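Local coordinates for protein ATP12 ATPase (Paracoccus denitrificans, PDB 2R31) that probably acts as a chaperone of the ATP12 family in the assembly of the F1 part of ATP synthase, at residues A[159-163]-A[164-168]; A[27-31]-A[32-36]; A[188-191]-A[192-196]. All coordinates share one frame; numbering follows the deposited sequence. Where two conformers were deposited one is given.

Contact 1: residues A[159-163]-A[164-168]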
loop_
_atom_site.group_PDB
_atom_site.type_symbol
_atom_site.label_atom_id
_atom_site.label_comp_id
_atom_site.label_asym_id
_atom_site.label_seq_id
_atom_site.Cartn_x
_atom_site.Cartn_y
_atom_site.Cartn_z
ATOM N N ALA A 159 -8.269 -8.807 -8.171
ATOM C CA ALA A 159 -8.449 -8.511 -9.614
ATOM C C ALA A 159 -9.633 -7.645 -9.860
ATOM O O ALA A 159 -9.729 -7.064 -10.965
ATOM C CB ALA A 159 -8.550 -9.841 -10.369
ATOM N N SER A 160 -10.533 -7.470 -8.912
ATOM C CA SER A 160 -11.691 -6.614 -9.057
ATOM C C SER A 160 -11.354 -5.131 -8.884
ATOM O O SER A 160 -12.254 -4.290 -9.109
ATOM C CB SER A 160 -12.786 -7.004 -8.023
ATOM O OG SER A 160 -12.510 -6.550 -6.700
ATOM N N LEU A 161 -10.158 -4.801 -8.438
ATOM C CA LEU A 161 -9.784 -3.407 -8.179
ATOM C C LEU A 161 -9.522 -2.675 -9.482
ATOM O O LEU A 161 -9.139 -3.247 -10.478
ATOM C CB LEU A 161 -8.530 -3.381 -7.325
ATOM C CG LEU A 161 -8.746 -3.960 -5.920
ATOM C CD1 LEU A 161 -7.409 -4.015 -5.184
ATOM C CD2 LEU A 161 -9.740 -3.159 -5.144
ATOM N N ASP A 162 -9.674 -1.363 -9.413
ATOM C CA ASP A 162 -9.243 -0.525 -10.490
ATOM C C ASP A 162 -7.718 -0.333 -10.396
ATOM O O ASP A 162 -7.082 -0.696 -9.423
ATOM C CB ASP A 162 -9.994 0.794 -10.534
ATOM C CG ASP A 162 -9.989 1.673 -9.288
ATOM O OD1 ASP A 162 -9.099 1.490 -8.469
ATOM O OD2 ASP A 162 -10.887 2.536 -9.164
ATOM N N PRO A 163 -7.048 0.147 -11.449
ATOM C CA PRO A 163 -5.588 0.195 -11.440
ATOM C C PRO A 163 -4.963 1.093 -10.387
ATOM O O PRO A 163 -3.921 0.720 -9.789
ATOM C CB PRO A 163 -5.241 0.717 -12.882
ATOM C CG PRO A 163 -6.411 0.182 -13.646
ATOM C CD PRO A 163 -7.642 0.419 -12.793
ATOM N N PHE A 164 -5.544 2.265 -10.101
ATOM C CA PHE A 164 -4.983 3.102 -9.065
ATOM C C PHE A 164 -5.252 2.489 -7.687
ATOM O O PHE A 164 -4.395 2.602 -6.790
ATOM C CB PHE A 164 -5.537 4.538 -9.163
ATOM C CG PHE A 164 -4.824 5.412 -10.182
ATOM C CD1 PHE A 164 -4.773 5.071 -11.530
ATOM C CD2 PHE A 164 -4.170 6.552 -9.790
ATOM C CE1 PHE A 164 -4.113 5.848 -12.444
ATOM C CE2 PHE A 164 -3.500 7.350 -10.684
ATOM C CZ PHE A 164 -3.466 6.989 -12.009
ATOM N N GLY A 165 -6.365 1.807 -7.512
ATOM C CA GLY A 165 -6.631 1.112 -6.276
ATOM C C GLY A 165 -5.668 -0.050 -6.043
ATOM O O GLY A 165 -5.205 -0.267 -4.915
ATOM N N LEU A 166 -5.349 -0.789 -7.106
ATOM C CA LEU A 166 -4.366 -1.857 -6.997
ATOM C C LEU A 166 -2.993 -1.314 -6.609
ATOM O O LEU A 166 -2.259 -1.915 -5.832
ATOM C CB LEU A 166 -4.297 -2.616 -8.350
ATOM C CG LEU A 166 -3.460 -3.890 -8.333
ATOM C CD1 LEU A 166 -4.065 -4.960 -7.450
ATOM C CD2 LEU A 166 -3.264 -4.437 -9.751
ATOM N N THR A 167 -2.656 -0.141 -7.180
ATOM C CA THR A 167 -1.399 0.535 -6.842
ATOM C C THR A 167 -1.357 0.839 -5.349
ATOM O O THR A 167 -0.350 0.588 -4.698
ATOM C CB THR A 167 -1.239 1.804 -7.673
ATOM O OG1 THR A 167 -1.231 1.463 -9.071
ATOM C CG2 THR A 167 0.080 2.497 -7.349
ATOM N N ALA A 168 -2.441 1.386 -4.816
ATOM C CA ALA A 168 -2.522 1.694 -3.388
ATOM C C ALA A 168 -2.395 0.412 -2.534
ATOM O O ALA A 168 -1.717 0.383 -1.514
ATOM C CB ALA A 168 -3.824 2.381 -3.054
#
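In the conformer described, one of two modelled for D162, D162 OD1 accepts the backbone N-H of G165 at 2.9 Å, which makes D162 the N-cap of helix 163-174. The donor lies nearly in line with the C-O bond of the carboxylate, but the bond is bent at its hydrogen (138°). D162 CG sits between its own backbone N and carbonyl carbon (chi1 56°), and this turns OD1 back over the helix start. The same OD1 also forms a salt bridge with R238 near the C-terminus.

Further bonds belong to the first turn. L166 N donates to D162 O at 2.9 Å, and T167 N donates to P163 O at 3.0 Å. T167 OG1 gives P163 O a second bond, 2.9 Å long. The two T167 donors come from opposite faces of the P163 carbonyl plane, so this oxygen is held from both sides.

The apolar part is small. L161 CD1 meets L166 CD1 at 4.1 Å, and the two side chains cross at about a right angle. L166 continues onto F86, V89 and L93 of helix 86-95, while L161 rests on W234.

A carboxylate at this helix end probably suits the helix dipole, and its negative charge is also met by the R238 guanidinium.

Contact 2: residues A[27-31]-A[32-36]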
loop_
_atom_site.group_PDB
_atom_site.type_symbol
_atom_site.label_atom_id
_atom_site.label_comp_id
_atom_site.label_asym_id
_atom_site.label_seq_id
_atom_site.Cartn_x
_atom_site.Cartn_y
_atom_site.Cartn_z
ATOM N N VAL A 27 -2.885 17.523 -14.366
ATOM C CA VAL A 27 -2.340 18.571 -13.503
ATOM C C VAL A 27 -1.498 19.478 -14.371
ATOM O O VAL A 27 -0.616 18.971 -15.079
ATOM C CB VAL A 27 -1.502 17.960 -12.364
ATOM C CG1 VAL A 27 -0.806 19.056 -11.524
ATOM C CG2 VAL A 27 -2.400 17.106 -11.464
ATOM N N LEU A 28 -1.792 20.768 -14.359
ATOM C CA LEU A 28 -1.195 21.745 -15.253
ATOM C C LEU A 28 -0.183 22.602 -14.530
ATOM O O LEU A 28 -0.478 23.227 -13.521
ATOM C CB LEU A 28 -2.301 22.675 -15.805
ATOM C CG LEU A 28 -3.536 22.026 -16.433
ATOM C CD1 LEU A 28 -4.555 23.087 -16.863
ATOM C CD2 LEU A 28 -3.045 21.185 -17.567
ATOM N N LEU A 29 1.004 22.667 -15.093
ATOM C CA LEU A 29 2.095 23.561 -14.643
ATOM C C LEU A 29 2.172 24.655 -15.681
ATOM O O LEU A 29 2.548 24.350 -16.830
ATOM C CB LEU A 29 3.416 22.821 -14.498
ATOM C CG LEU A 29 3.423 21.580 -13.617
ATOM C CD1 LEU A 29 4.849 20.981 -13.517
ATOM C CD2 LEU A 29 2.896 21.900 -12.252
ATOM N N ASP A 30 1.810 25.893 -15.325
ATOM C CA ASP A 30 1.712 26.963 -16.303
ATOM C C ASP A 30 1.017 26.467 -17.577
ATOM O O ASP A 30 1.535 26.646 -18.671
ATOM C CB ASP A 30 3.062 27.603 -16.634
ATOM C CG ASP A 30 3.477 28.571 -15.566
ATOM O OD1 ASP A 30 2.654 29.021 -14.728
ATOM O OD2 ASP A 30 4.679 28.901 -15.563
ATOM N N GLU A 31 -0.148 25.863 -17.366
ATOM C CA GLU A 31 -1.104 25.490 -18.407
ATOM C C GLU A 31 -0.668 24.293 -19.224
ATOM O O GLU A 31 -1.318 23.948 -20.197
ATOM C CB GLU A 31 -1.456 26.640 -19.355
ATOM C CG GLU A 31 -1.989 27.836 -18.570
ATOM C CD GLU A 31 -3.273 27.620 -17.836
ATOM O OE1 GLU A 31 -4.049 26.663 -18.133
ATOM O OE2 GLU A 31 -3.612 28.430 -16.925
ATOM N N ARG A 32 0.370 23.591 -18.841
ATOM C CA ARG A 32 0.856 22.417 -19.528
ATOM C C ARG A 32 0.699 21.174 -18.697
ATOM O O ARG A 32 1.196 21.140 -17.546
ATOM C CB ARG A 32 2.329 22.561 -19.820
ATOM C CG ARG A 32 2.900 21.422 -20.575
ATOM C CD ARG A 32 4.424 21.573 -20.627
ATOM N NE ARG A 32 5.027 20.622 -21.487
ATOM C CZ ARG A 32 6.281 20.765 -21.942
ATOM N NH1 ARG A 32 7.040 21.802 -21.579
ATOM N NH2 ARG A 32 6.758 19.834 -22.745
ATOM N N PRO A 33 0.046 20.103 -19.194
ATOM C CA PRO A 33 -0.071 18.888 -18.397
ATOM C C PRO A 33 1.242 18.271 -18.010
ATOM O O PRO A 33 2.155 18.014 -18.808
ATOM C CB PRO A 33 -0.829 17.927 -19.333
ATOM C CG PRO A 33 -1.565 18.802 -20.219
ATOM C CD PRO A 33 -0.652 19.994 -20.501
ATOM N N LEU A 34 1.358 17.953 -16.734
ATOM C CA LEU A 34 2.431 17.152 -16.138
ATOM C C LEU A 34 2.483 15.802 -16.819
ATOM O O LEU A 34 1.452 15.259 -17.131
ATOM C CB LEU A 34 2.122 16.993 -14.624
ATOM C CG LEU A 34 3.015 16.177 -13.745
ATOM C CD1 LEU A 34 4.426 16.750 -13.721
ATOM C CD2 LEU A 34 2.489 16.183 -12.314
ATOM N N ARG A 35 3.685 15.300 -17.051
ATOM C CA ARG A 35 3.912 13.942 -17.536
ATOM C C ARG A 35 4.637 13.143 -16.481
ATOM O O ARG A 35 5.164 13.683 -15.503
ATOM C CB ARG A 35 4.713 13.933 -18.848
ATOM C CG ARG A 35 3.914 14.472 -20.004
ATOM C CD ARG A 35 4.515 14.487 -21.348
ATOM N NE ARG A 35 3.646 14.868 -22.453
ATOM C CZ ARG A 35 3.034 14.034 -23.298
ATOM N NH1 ARG A 35 3.152 12.705 -23.195
ATOM N NH2 ARG A 35 2.272 14.553 -24.263
ATOM N N THR A 36 4.628 11.815 -16.664
ATOM C CA THR A 36 5.439 10.976 -15.795
ATOM C C THR A 36 6.914 11.131 -16.142
ATOM O O THR A 36 7.284 11.692 -17.157
ATOM C CB THR A 36 4.999 9.516 -15.872
ATOM O OG1 THR A 36 5.341 9.011 -17.167
ATOM C CG2 THR A 36 3.491 9.348 -15.639
HETATM O O HOH W 1 -1.187 15.882 -16.161
#
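The tight beta hairpin between strands 24-29 and 32-33 brings L28 against P33 and L29 against R32. A type I' turn from L29 to R32 closes it, with D30 and E31 at its two central positions, both at positive phi.

L29 and R32 form the antiparallel hydrogen-bonded pair next to the turn. L29 N donates to R32 O at 2.9 Å. The return bond, R32 N to L29 O, is 3.1 Å long. L28 and P33 are the following non-hydrogen-bonded pair. Proline fits there, since no N-H is needed toward L28. L28 CD2 lies against the proline ring, 3.9 Å from P33 CG.

Strand 32-33 is one edge of a three-stranded antiparallel sheet, with 24-29 in the middle and 16-21 at the other edge. Beyond P33, L34 N makes a nearly straight bond to V27 O at 2.8 Å. A water spans V27 N and L34 O. With chi1 at 178°, L34 extends back toward strand 24-29, and its methyls divide: CD1 lies 4.3 Å from L29 CD1, while CD2 lies 4.4 Å from V27 CB. L29 and L34 both also touch W57 of helix 47-58.

Contact 3: residues A[188-191]-A[192-196]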
loop_
_atom_site.group_PDB
_atom_site.type_symbol
_atom_site.label_atom_id
_atom_site.label_comp_id
_atom_site.label_asym_id
_atom_site.label_seq_id
_atom_site.Cartn_x
_atom_site.Cartn_y
_atom_site.Cartn_z
ATOM N N GLY A 188 -11.830 -1.042 4.791
ATOM C CA GLY A 188 -12.319 -0.278 5.919
ATOM C C GLY A 188 -12.481 -1.004 7.222
ATOM O O GLY A 188 -13.048 -0.418 8.138
ATOM N N ARG A 189 -11.923 -2.183 7.340
ATOM C CA ARG A 189 -11.977 -2.947 8.590
ATOM C C ARG A 189 -10.969 -2.439 9.623
ATOM O O ARG A 189 -11.267 -2.487 10.834
ATOM C CB ARG A 189 -11.818 -4.422 8.291
ATOM C CG ARG A 189 -11.699 -5.340 9.514
ATOM C CD ARG A 189 -12.875 -5.292 10.443
ATOM N NE ARG A 189 -12.724 -6.182 11.573
ATOM C CZ ARG A 189 -11.943 -5.952 12.632
ATOM N NH1 ARG A 189 -11.286 -4.816 12.687
ATOM N NH2 ARG A 189 -11.854 -6.869 13.613
ATOM N N ILE A 190 -9.801 -2.014 9.179
ATOM C CA ILE A 190 -8.772 -1.406 10.024
ATOM C C ILE A 190 -8.151 -0.253 9.251
ATOM O O ILE A 190 -8.304 -0.195 8.024
ATOM C CB ILE A 190 -7.689 -2.396 10.490
ATOM C CG1 ILE A 190 -6.896 -2.951 9.273
ATOM C CG2 ILE A 190 -8.249 -3.469 11.375
ATOM C CD1 ILE A 190 -5.855 -3.990 9.590
ATOM N N ASP A 191 -7.443 0.637 9.946
ATOM C CA ASP A 191 -6.647 1.659 9.281
ATOM C C ASP A 191 -5.179 1.187 9.187
ATOM O O ASP A 191 -4.773 0.151 9.711
ATOM C CB ASP A 191 -6.807 2.997 9.994
ATOM C CG ASP A 191 -6.297 3.040 11.392
ATOM O OD1 ASP A 191 -5.638 2.106 11.865
ATOM O OD2 ASP A 191 -6.572 4.096 12.054
ATOM N N ALA A 192 -4.398 1.983 8.460
ATOM C CA ALA A 192 -3.000 1.595 8.229
ATOM C C ALA A 192 -2.196 1.563 9.523
ATOM O O ALA A 192 -1.382 0.638 9.672
ATOM C CB ALA A 192 -2.363 2.515 7.185
ATOM N N PRO A 193 -2.337 2.484 10.469
ATOM C CA PRO A 193 -1.581 2.358 11.729
ATOM C C PRO A 193 -1.889 1.071 12.472
ATOM O O PRO A 193 -1.015 0.435 13.078
ATOM C CB PRO A 193 -1.962 3.631 12.494
ATOM C CG PRO A 193 -2.362 4.604 11.443
ATOM C CD PRO A 193 -2.996 3.798 10.357
ATOM N N THR A 194 -3.167 0.640 12.450
ATOM C CA THR A 194 -3.544 -0.614 13.076
ATOM C C THR A 194 -2.945 -1.814 12.344
ATOM O O THR A 194 -2.401 -2.742 12.980
ATOM C CB THR A 194 -5.075 -0.716 13.172
ATOM O OG1 THR A 194 -5.558 0.378 13.945
ATOM C CG2 THR A 194 -5.519 -2.024 13.771
ATOM N N ALA A 195 -3.004 -1.814 11.013
ATOM C CA ALA A 195 -2.393 -2.868 10.249
ATOM C C ALA A 195 -0.882 -2.992 10.554
ATOM O O ALA A 195 -0.332 -4.062 10.720
ATOM C CB ALA A 195 -2.564 -2.631 8.757
ATOM N N HIS A 196 -0.222 -1.819 10.621
ATOM C CA HIS A 196 1.217 -1.792 10.936
ATOM C C HIS A 196 1.494 -2.409 12.306
ATOM O O HIS A 196 2.356 -3.303 12.458
ATOM C CB HIS A 196 1.691 -0.339 10.865
ATOM C CG HIS A 196 3.127 -0.191 11.239
ATOM N ND1 HIS A 196 4.159 -0.677 10.491
ATOM C CD2 HIS A 196 3.605 0.423 12.360
ATOM C CE1 HIS A 196 5.290 -0.317 11.137
ATOM N NE2 HIS A 196 4.988 0.320 12.234
HETATM O O HOH W 2 -8.320 0.429 12.840
#
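A195 N donates to D191 O at 2.9 Å, nearly straight at 167°, and closes the first turn of helix 192-199 just after the chain leaves its extended course at I190 and D191.

D191 OD1 carries the polar side of the contact. It accepts T194 N at 2.9 Å, with the donor nearly in line with the carboxylate C-O bond. It also accepts T194 OG1 at 2.7 Å, on the syn side and 30° out of the carboxylate plane. The two donors reach OD1 from opposite faces of that plane. With chi1 at 64°, the D191 carboxylate folds back over the first turn. A water accepts from D191 N and donates to T194 OG1, so it bridges the D191 backbone to the threonine hydroxyl, which itself donates to OD1. An alanine at D191 would probably leave T194 N and T194 OG1 without their shared acceptor and the hydroxyl less fixed in its rotation. P193 CD packs 3.5 Å from D191 CG, with the two side chains at about a right angle.

I190 makes the apolar side. Its CD1 reaches A195 CB at 3.7 Å, and its CG2 meets T194 CG2 at 3.9 Å. I190 also packs on L181 and V185 of helix 179-186 and on L123 of helix 110-130.

Upstream, G188 has positive phi and ends helix 179-186 in a Schellman motif. A short loop thus joins a C-terminal Schellman motif to an Asp N-cap, with proline as the second residue of the new helix.

In the fold
Contacts 1 and 3 are both helix starts capped by an aspartate, and contact 2 is a hairpin in the beta part of the chain. Helix 214-236 touches both contact 1 and contact 3: W234 and F233 meet contact 1, while E231, R228 and M227 meet contact 3. The centres of contacts 1 and 3 lie 18 Å apart, and their nearest atoms about 9 Å. Helix 70-82 connects contacts 1 and 2, touching F164 and T167 in one and T36 in the other. These two come within about 8 Å at their nearest atoms without touching. Contacts 2 and 3 lie on opposite sides of the chain's centre, with their own centres 34 Å apart.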